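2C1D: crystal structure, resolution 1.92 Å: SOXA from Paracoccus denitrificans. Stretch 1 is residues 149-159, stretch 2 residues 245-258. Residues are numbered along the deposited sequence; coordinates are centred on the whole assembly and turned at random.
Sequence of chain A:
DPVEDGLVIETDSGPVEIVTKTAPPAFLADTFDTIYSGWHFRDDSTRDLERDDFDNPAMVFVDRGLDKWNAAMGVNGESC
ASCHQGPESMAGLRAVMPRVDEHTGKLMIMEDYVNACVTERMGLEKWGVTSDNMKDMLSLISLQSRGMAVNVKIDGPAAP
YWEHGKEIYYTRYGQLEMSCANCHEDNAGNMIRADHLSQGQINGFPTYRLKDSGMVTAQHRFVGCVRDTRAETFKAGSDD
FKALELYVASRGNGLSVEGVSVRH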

# COMPACT_ATOMS: atom_id res chain seq x y z
N ALA A 149 -12.69 1.82 -19.27
CA ALA A 149 -12.10 2.84 -18.44
C ALA A 149 -12.74 2.83 -17.05
O ALA A 149 -13.97 2.82 -16.92
N VAL A 150 -11.90 2.78 -16.03
CA VAL A 150 -12.31 3.08 -14.66
C VAL A 150 -12.98 4.44 -14.70
O VAL A 150 -12.45 5.41 -15.26
N ASN A 151 -14.15 4.49 -14.12
CA ASN A 151 -14.98 5.67 -14.14
C ASN A 151 -15.84 5.66 -12.89
O ASN A 151 -17.03 5.42 -12.93
N VAL A 152 -15.22 5.94 -11.77
CA VAL A 152 -15.99 6.02 -10.55
C VAL A 152 -16.43 7.46 -10.27
O VAL A 152 -15.64 8.42 -10.38
N LYS A 153 -17.70 7.56 -9.94
CA LYS A 153 -18.36 8.79 -9.59
C LYS A 153 -17.94 9.27 -8.19
O LYS A 153 -17.92 8.51 -7.24
N ILE A 154 -17.57 10.54 -8.08
CA ILE A 154 -17.10 11.09 -6.81
C ILE A 154 -17.92 12.24 -6.26
O ILE A 154 -17.62 12.73 -5.16
N ASP A 155 -18.94 12.68 -7.00
CA ASP A 155 -19.79 13.81 -6.59
C ASP A 155 -21.17 13.33 -6.16
O ASP A 155 -21.43 12.14 -6.06
N GLY A 156 -22.07 14.26 -5.87
CA GLY A 156 -23.39 13.87 -5.42
C GLY A 156 -23.33 13.10 -4.11
O GLY A 156 -22.52 13.43 -3.25
N PRO A 157 -24.17 12.08 -3.95
CA PRO A 157 -24.18 11.25 -2.74
C PRO A 157 -22.85 10.52 -2.46
O PRO A 157 -22.61 10.17 -1.31
N ALA A 158 -22.00 10.32 -3.47
CA ALA A 158 -20.68 9.72 -3.28
C ALA A 158 -19.72 10.62 -2.53
O ALA A 158 -18.78 10.13 -1.94
N ALA A 159 -19.97 11.93 -2.59
CA ALA A 159 -18.99 12.92 -2.12
C ALA A 159 -18.55 12.78 -0.65
O ALA A 159 -17.37 12.89 -0.36
N GLU A 245 -11.55 2.55 -0.52
CA GLU A 245 -11.60 1.90 -1.83
C GLU A 245 -12.25 2.80 -2.88
O GLU A 245 -11.82 2.83 -4.05
N LEU A 246 -13.27 3.54 -2.48
CA LEU A 246 -13.93 4.52 -3.36
C LEU A 246 -12.96 5.63 -3.76
O LEU A 246 -12.84 5.97 -4.94
N TYR A 247 -12.26 6.15 -2.77
CA TYR A 247 -11.34 7.24 -3.01
C TYR A 247 -10.15 6.78 -3.88
O TYR A 247 -9.81 7.44 -4.86
N VAL A 248 -9.55 5.64 -3.54
CA VAL A 248 -8.36 5.16 -4.25
C VAL A 248 -8.73 4.73 -5.67
O VAL A 248 -8.02 5.04 -6.61
N ALA A 249 -9.87 4.07 -5.84
CA ALA A 249 -10.36 3.75 -7.17
C ALA A 249 -10.40 4.98 -8.11
O ALA A 249 -10.00 4.90 -9.27
N SER A 250 -10.90 6.09 -7.59
CA SER A 250 -11.09 7.31 -8.36
C SER A 250 -9.77 7.95 -8.72
O SER A 250 -9.70 8.66 -9.72
N ARG A 251 -8.70 7.70 -7.95
CA ARG A 251 -7.37 8.18 -8.32
C ARG A 251 -6.87 7.58 -9.64
O ARG A 251 -5.98 8.13 -10.28
N GLY A 252 -7.45 6.46 -10.05
CA GLY A 252 -7.11 5.87 -11.34
C GLY A 252 -8.18 6.01 -12.40
O GLY A 252 -8.14 5.28 -13.39
N ASN A 253 -9.13 6.92 -12.21
CA ASN A 253 -10.14 7.20 -13.25
C ASN A 253 -9.46 7.52 -14.57
O ASN A 253 -8.57 8.39 -14.63
N GLY A 254 -9.85 6.78 -15.62
CA GLY A 254 -9.25 6.94 -16.94
C GLY A 254 -8.37 5.77 -17.33
O GLY A 254 -8.29 5.41 -18.50
N LEU A 255 -7.68 5.18 -16.35
CA LEU A 255 -6.98 3.93 -16.60
C LEU A 255 -8.00 2.83 -16.89
O LEU A 255 -9.15 2.90 -16.43
N SER A 256 -7.59 1.80 -17.63
CA SER A 256 -8.46 0.66 -17.86
C SER A 256 -8.52 -0.28 -16.65
O SER A 256 -7.55 -0.51 -15.90
N VAL A 257 -9.67 -0.89 -16.51
CA VAL A 257 -9.79 -2.07 -15.71
C VAL A 257 -8.88 -3.14 -16.34
O VAL A 257 -9.09 -3.51 -17.49
N GLU A 258 -7.91 -3.64 -15.59
CA GLU A 258 -7.01 -4.68 -16.11
C GLU A 258 -7.66 -6.07 -16.13
O GLU A 258 -7.22 -6.93 -16.90

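How does the helix at the start of stretch 2 meet the other chain segment? It does so through one side, carried by L246, A249 and S250, while E245, Y247, V248 and R251 make no contact. L246 (chi1 t, chi2 p) leaves the backbone sideways, but its end comes nearer to stretch 1: CD1 lies 3.9 Å from CG2 of V152 and 3.9 Å from the carbonyl O of K153, and CD2 is 3.7 Å from the O of A158. A158 also points toward the helix, its CB 4.6 Å from CD2 of L246.

What fills the space beside A249 and S250? A249 points toward stretch 1, and its CB rests 3.8 Å from CG1 of V152, whose chi1 of -13° lies between the usual wells. The other methyl of V152, CG2, packs 3.7 Å from CB of S250. I154 (chi1 p, chi2 t) adds a contact from its sideways position, CG2 to CB of S250 at 3.5 Å. S250 (chi1 p) thus offers its CB to two apolar neighbours, while its OG turns back to hydrogen-bond the O of Y247 at 2.7 Å.

Which polar side chain joins the two stretches? N253 does so with both ends of its amide. Its chi1 is m, at -87°, and although CB points sideways, the amide reaches V152: the N of V152 donates to OD1 of N253 at 2.9 Å, and ND2 of N253 donates to the O of V152 at 3.0 Å. The amide thus satisfies both backbone polar groups of V152. OD1 of N253 also lies 3.3 Å from CG1 of V150.

How does the chain hold V150 beyond this point? The type II turn from G252 to L255 places backbone groups opposite V150: the N of G254 donates to the O of V150 at 3.0 Å, and the N of V150 donates to the O of L255 at 2.8 Å. G254, with a phi of 109°, adopts angles at which a CB would be jammed against the preceding carbonyl O. V150 (chi1 t) points toward stretch 2; its CB lies 3.6 Å from the O of G252.

What closes the contact at its far end? The side chain of L255 (chi1 m, chi2 t) leads away, and S256 (chi1 m) points away, although its backbone forms a single beta bridge with A149. V257 (chi1 t) then meets V150, CG2 to CG2 at 4.0 Å.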

# COMPACT_ATOMS: atom_id res chain seq x y z
CB ALA A 149 -12.30 4.20 -19.08
CB VAL A 150 -11.08 3.14 -13.69
CG1 VAL A 150 -11.47 3.70 -12.31
CG2 VAL A 150 -10.43 1.78 -13.55
CB ASN A 151 -15.87 5.66 -15.39
CG ASN A 151 -16.70 6.92 -15.52
OD1 ASN A 151 -16.33 7.97 -15.00
ND2 ASN A 151 -17.82 6.82 -16.21
CB VAL A 152 -15.33 5.31 -9.31
CG1 VAL A 152 -14.18 4.42 -9.70
CG2 VAL A 152 -15.02 6.24 -8.19
CB LYS A 153 -19.88 8.57 -9.67
CG LYS A 153 -20.77 9.79 -9.32
CD LYS A 153 -22.27 9.44 -9.55
CE LYS A 153 -23.20 10.64 -9.42
NZ LYS A 153 -22.95 11.37 -8.20
CB ILE A 154 -15.64 11.52 -6.92
CG1 ILE A 154 -15.49 12.75 -7.83
CG2 ILE A 154 -14.81 10.36 -7.41
CD1 ILE A 154 -14.09 13.21 -7.92
CB ASP A 155 -19.89 14.85 -7.70
CG ASP A 155 -20.62 14.35 -8.93
OD1 ASP A 155 -20.86 15.20 -9.81
OD2 ASP A 155 -20.99 13.15 -9.11
CB PRO A 157 -25.31 10.25 -3.01
CG PRO A 157 -26.16 10.92 -4.05
CD PRO A 157 -25.19 11.65 -4.92
CB ALA A 158 -20.07 9.35 -4.65
CB ALA A 159 -19.50 14.33 -2.40
CB GLU A 245 -12.29 0.51 -1.79
CG GLU A 245 -12.20 -0.22 -3.12
CD GLU A 245 -12.65 -1.67 -3.11
OE1 GLU A 245 -13.22 -2.13 -4.14
OE2 GLU A 245 -12.42 -2.37 -2.12
CB LEU A 246 -15.15 5.15 -2.67
CG LEU A 246 -15.87 6.33 -3.35
CD1 LEU A 246 -16.56 5.93 -4.67
CD2 LEU A 246 -16.88 6.94 -2.40
CB TYR A 247 -10.86 7.86 -1.69
CG TYR A 247 -9.88 8.93 -1.96
CD1 TYR A 247 -10.29 10.16 -2.46
CD2 TYR A 247 -8.53 8.71 -1.76
CE1 TYR A 247 -9.37 11.16 -2.74
CE2 TYR A 247 -7.60 9.70 -2.06
CZ TYR A 247 -8.04 10.92 -2.55
OH TYR A 247 -7.10 11.89 -2.86
CB VAL A 248 -7.64 4.03 -3.48
CG1 VAL A 248 -6.41 3.49 -4.25
CG2 VAL A 248 -7.16 4.54 -2.13
CB ALA A 249 -11.75 3.12 -7.10
CB SER A 250 -12.00 8.30 -7.61
OG SER A 250 -11.33 8.94 -6.54
CB ARG A 251 -6.34 7.95 -7.21
CG ARG A 251 -6.60 8.76 -5.93
CD ARG A 251 -5.71 8.32 -4.78
NE ARG A 251 -4.34 8.73 -4.99
CZ ARG A 251 -3.87 9.94 -4.67
NH1 ARG A 251 -4.64 10.85 -4.09
NH2 ARG A 251 -2.59 10.21 -4.89
CB ASN A 253 -11.02 8.39 -12.83
CG ASN A 253 -12.19 7.98 -11.98
OD1 ASN A 253 -12.49 6.79 -11.86
ND2 ASN A 253 -12.89 8.97 -11.41
CB LEU A 255 -6.12 3.53 -15.39
CG LEU A 255 -4.95 4.46 -15.05
CD1 LEU A 255 -4.45 4.18 -13.65
CD2 LEU A 255 -3.81 4.32 -16.06
CB SER A 256 -8.02 -0.17 -19.08
OG SER A 256 -7.95 0.60 -20.27
CB VAL A 257 -11.24 -2.55 -15.68
CG1 VAL A 257 -11.34 -3.85 -14.96
CG2 VAL A 257 -12.13 -1.53 -14.99
CB GLU A 258 -5.68 -4.66 -15.34
CG GLU A 258 -4.94 -3.35 -15.58
CD GLU A 258 -3.60 -3.18 -14.89
OE1 GLU A 258 -2.91 -4.17 -14.55
OE2 GLU A 258 -3.20 -2.01 -14.71